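Local structure of probable eukaryotic D-amino acid tRNA deacylase, LMAJ005534AAA (Leishmania major, 1TC5) at the interface of chains A and B. The protein probably hydrolyses D-aminoacyl-tRNA, such as D-tyrosyl-tRNA(Tyr), to the free D-amino acid and tRNA, working as a homodimer. Sequence-based numbering; all coordinates share one arbitrary frame. Chains: chain A/B, Probable eukaryotic D-amino acid tRNA deacylase, LMAJ005534AAA.

The interface of chains A and B. Residues chain A 14, 16, 182-189; chain B 16, 41, 99, 178-181.
Paired main chains define this homodimer interface of the DTD family: A:Ser184 and B:Leu180 form an antiparallel bridge, with A:Ser184 N donating to B:Leu180 O at 3.0 Å and B:Leu180 N to A:Ser184 O at 2.9 Å. The latter bond is nearly straight, 171° at H, and both donors lie in the plane of the carbonyl they meet. Close packing continues beyond the bridge, where A:Pro187 hides 45 Å² and B:Leu180 60 Å². The B:Tyr41 phenol crosses A:Gln16 obliquely, with the amide carbon CD at the edge of the ring, in its plane, and OH donating to OE1 at 2.7 Å. Ring and amide planes stand 83° apart, and the hydroxyl approaches above the carbonyl plane rather than along a lone pair. A:Thr189 crosses the ring at about a right angle, its CB 3.9 Å from B:Tyr41 CD2. With OG1 anti to its carbonyl carbon (chi1 -55°), the A:Thr189 hydroxyl lies beside its own backbone N, so both can grip one acceptor: B:Gln99 OE1 receives OG1 at 2.8 Å, in plane, and N from above the plane. This double grip should fix the rotation of the B:Gln99 amide, carried there by a chain bent at chi2. A:Pro187 CG meets B:Leu180 CD2 at 4.0 Å, the two crossing at about a right angle. Contact is looser at A:Gln16 and B:Gln16, which hide 11 and 2 Å² and meet through water 2 by their NE2 atoms. Water 1 also bridges the directly paired carbonyls of A:Ser184 and B:Leu180. At the strand margin, poorly ordered B:Arg181 forms no salt bridge with A:Glu183. Strands 180-184 of the two subunits thus pair edge to edge, while the loop after A:Ser184 carries A:Pro187 and A:Thr189 towards strand 37-45 of chain B.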
loop_
_atom_site.group_PDB
_atom_site.type_symbol
_atom_site.label_atom_id
_atom_site.label_comp_id
_atom_site.label_asym_id
_atom_site.label_seq_id
_atom_site.Cartn_x
_atom_site.Cartn_y
_atom_site.Cartn_z
ATOM N N MET A 14 -0.503 -4.472 6.044
ATOM C CA MET A 14 0.062 -4.402 4.706
ATOM C C MET A 14 1.491 -3.857 4.855
ATOM O O MET A 14 1.696 -2.805 5.458
ATOM C CB MET A 14 -0.782 -3.495 3.795
ATOM C CG MET A 14 -0.269 -3.384 2.364
ATOM S SD MET A 14 -1.254 -2.314 1.260
ATOM C CE MET A 14 -0.082 -1.006 0.928
ATOM N N GLN A 16 5.207 -2.910 3.050
ATOM C CA GLN A 16 5.869 -2.505 1.804
ATOM C C GLN A 16 7.334 -2.178 2.068
ATOM O O GLN A 16 7.684 -1.626 3.135
ATOM C CB GLN A 16 5.227 -1.246 1.203
ATOM C CG GLN A 16 3.791 -1.370 0.752
ATOM C CD GLN A 16 3.247 -0.078 0.156
ATOM O OE1 GLN A 16 3.581 0.268 -0.980
ATOM N NE2 GLN A 16 2.385 0.619 0.905
ATOM N N PHE A 182 6.005 8.538 -0.311
ATOM C CA PHE A 182 6.606 7.211 -0.183
ATOM C C PHE A 182 7.445 6.914 -1.430
ATOM O O PHE A 182 6.971 7.105 -2.543
ATOM C CB PHE A 182 5.505 6.189 -0.035
ATOM C CG PHE A 182 5.991 4.793 0.076
ATOM C CD1 PHE A 182 6.688 4.377 1.208
ATOM C CD2 PHE A 182 5.735 3.869 -0.948
ATOM C CE1 PHE A 182 7.125 3.058 1.323
ATOM C CE2 PHE A 182 6.169 2.547 -0.832
ATOM C CZ PHE A 182 6.865 2.147 0.311
ATOM N N GLU A 183 8.696 6.484 -1.225
ATOM C CA GLU A 183 9.585 6.062 -2.318
ATOM C C GLU A 183 10.040 4.635 -2.046
ATOM O O GLU A 183 10.435 4.295 -0.925
ATOM C CB GLU A 183 10.848 6.966 -2.431
ATOM C CG GLU A 183 10.577 8.428 -2.770
ATOM C CD GLU A 183 11.750 9.371 -2.448
ATOM O OE1 GLU A 183 12.947 8.962 -2.524
ATOM O OE2 GLU A 183 11.472 10.535 -2.122
ATOM N N SER A 184 10.042 3.826 -3.101
ATOM C CA SER A 184 10.389 2.433 -3.004
ATOM C C SER A 184 11.089 2.001 -4.269
ATOM O O SER A 184 10.722 2.421 -5.356
ATOM C CB SER A 184 9.116 1.626 -2.759
ATOM O OG SER A 184 9.329 0.241 -2.852
ATOM N N GLU A 185 12.079 1.119 -4.116
ATOM C CA GLU A 185 12.696 0.438 -5.255
ATOM C C GLU A 185 11.845 -0.767 -5.720
ATOM O O GLU A 185 12.222 -1.470 -6.645
ATOM C CB GLU A 185 14.105 -0.043 -4.869
ATOM C CG GLU A 185 15.063 1.060 -4.430
ATOM C CD GLU A 185 15.448 1.971 -5.588
ATOM O OE1 GLU A 185 16.086 1.475 -6.536
ATOM O OE2 GLU A 185 15.092 3.172 -5.567
ATOM N N GLY A 186 10.696 -1.011 -5.088
ATOM C CA GLY A 186 9.839 -2.148 -5.453
ATOM C C GLY A 186 9.141 -2.542 -4.166
ATOM O O GLY A 186 9.791 -3.113 -3.299
ATOM N N PRO A 187 7.880 -2.130 -3.972
ATOM C CA PRO A 187 7.200 -2.348 -2.695
ATOM C C PRO A 187 7.103 -3.803 -2.247
ATOM O O PRO A 187 7.111 -4.004 -1.037
ATOM C CB PRO A 187 5.795 -1.732 -2.910
ATOM C CG PRO A 187 5.968 -0.758 -4.045
ATOM C CD PRO A 187 7.051 -1.350 -4.912
ATOM N N PHE A 188 7.035 -4.774 -3.157
ATOM C CA PHE A 188 6.972 -6.198 -2.777
ATOM C C PHE A 188 5.946 -6.408 -1.660
ATOM O O PHE A 188 6.208 -7.013 -0.613
ATOM C CB PHE A 188 8.364 -6.645 -2.353
ATOM C CG PHE A 188 8.583 -8.126 -2.300
ATOM C CD1 PHE A 188 7.872 -9.020 -3.091
ATOM C CD2 PHE A 188 9.595 -8.626 -1.465
ATOM C CE1 PHE A 188 8.142 -10.369 -3.033
ATOM C CE2 PHE A 188 9.868 -9.955 -1.409
ATOM C CZ PHE A 188 9.137 -10.839 -2.197
ATOM N N THR A 189 4.756 -5.885 -1.911
ATOM C CA THR A 189 3.766 -5.719 -0.876
ATOM C C THR A 189 3.294 -7.063 -0.340
ATOM O O THR A 189 2.970 -7.939 -1.100
ATOM C CB THR A 189 2.571 -4.870 -1.433
ATOM O OG1 THR A 189 3.088 -3.629 -1.952
ATOM C CG2 THR A 189 1.619 -4.475 -0.314
ATOM N N GLN B 16 -5.472 2.557 -2.964
ATOM C CA GLN B 16 -5.049 3.748 -2.203
ATOM C C GLN B 16 -5.417 5.012 -2.946
ATOM O O GLN B 16 -5.315 5.078 -4.184
ATOM C CB GLN B 16 -3.531 3.774 -1.975
ATOM C CG GLN B 16 -2.959 2.646 -1.127
ATOM C CD GLN B 16 -1.443 2.779 -0.951
ATOM O OE1 GLN B 16 -0.966 3.620 -0.169
ATOM N NE2 GLN B 16 -0.692 1.942 -1.657
ATOM N N TYR B 41 -2.920 -2.045 -6.381
ATOM C CA TYR B 41 -2.044 -3.207 -6.356
ATOM C C TYR B 41 -2.883 -4.452 -6.597
ATOM O O TYR B 41 -3.897 -4.625 -5.946
ATOM C CB TYR B 41 -1.343 -3.333 -4.998
ATOM C CG TYR B 41 -0.324 -2.264 -4.592
ATOM C CD1 TYR B 41 0.049 -1.240 -5.444
ATOM C CD2 TYR B 41 0.270 -2.304 -3.320
ATOM C CE1 TYR B 41 0.979 -0.280 -5.052
ATOM C CE2 TYR B 41 1.184 -1.370 -2.929
ATOM C CZ TYR B 41 1.554 -0.361 -3.802
ATOM O OH TYR B 41 2.486 0.571 -3.409
ATOM N N GLN B 99 1.277 -6.845 -8.028
ATOM C CA GLN B 99 1.884 -7.153 -6.727
ATOM C C GLN B 99 1.421 -8.516 -6.289
ATOM O O GLN B 99 0.575 -8.631 -5.393
ATOM C CB GLN B 99 1.487 -6.108 -5.689
ATOM C CG GLN B 99 2.091 -4.734 -5.954
ATOM C CD GLN B 99 3.550 -4.675 -5.611
ATOM O OE1 GLN B 99 3.892 -4.488 -4.443
ATOM N NE2 GLN B 99 4.424 -4.862 -6.611
ATOM N N GLN B 178 8.929 -2.853 -9.631
ATOM C CA GLN B 178 7.925 -1.785 -9.628
ATOM C C GLN B 178 8.410 -0.581 -8.784
ATOM O O GLN B 178 7.807 -0.199 -7.753
ATOM C CB GLN B 178 6.596 -2.362 -9.109
ATOM C CG GLN B 178 6.072 -3.587 -9.903
ATOM C CD GLN B 178 5.850 -3.320 -11.406
ATOM O OE1 GLN B 178 5.288 -2.293 -11.793
ATOM N NE2 GLN B 178 6.280 -4.255 -12.244
ATOM N N GLY B 179 9.515 0.021 -9.237
ATOM C CA GLY B 179 10.004 1.258 -8.645
ATOM C C GLY B 179 8.883 2.289 -8.595
ATOM O O GLY B 179 8.165 2.492 -9.568
ATOM N N LEU B 180 8.734 2.938 -7.451
ATOM C CA LEU B 180 7.560 3.760 -7.181
ATOM C C LEU B 180 7.892 5.038 -6.434
ATOM O O LEU B 180 8.650 5.007 -5.479
ATOM C CB LEU B 180 6.580 2.956 -6.325
ATOM C CG LEU B 180 5.253 3.636 -6.003
ATOM C CD1 LEU B 180 4.455 3.899 -7.287
ATOM C CD2 LEU B 180 4.454 2.783 -5.046
ATOM N N ARG B 181 7.293 6.152 -6.862
ATOM C CA ARG B 181 7.139 7.338 -6.025
ATOM C C ARG B 181 5.644 7.654 -5.928
ATOM O O ARG B 181 4.947 7.755 -6.929
ATOM C CB ARG B 181 7.945 8.547 -6.560
ATOM C CG ARG B 181 9.433 8.242 -6.852
ATOM C CD ARG B 181 10.296 9.480 -7.195
ATOM N NE ARG B 181 11.196 9.266 -8.344
ATOM C CZ ARG B 181 11.185 9.968 -9.489
ATOM N NH1 ARG B 181 10.318 10.958 -9.694
ATOM N NH2 ARG B 181 12.055 9.676 -10.447
HETATM O O HOH W 1 11.487 5.243 -6.156
HETATM O O HOH W 2 2.031 3.003 -0.842
#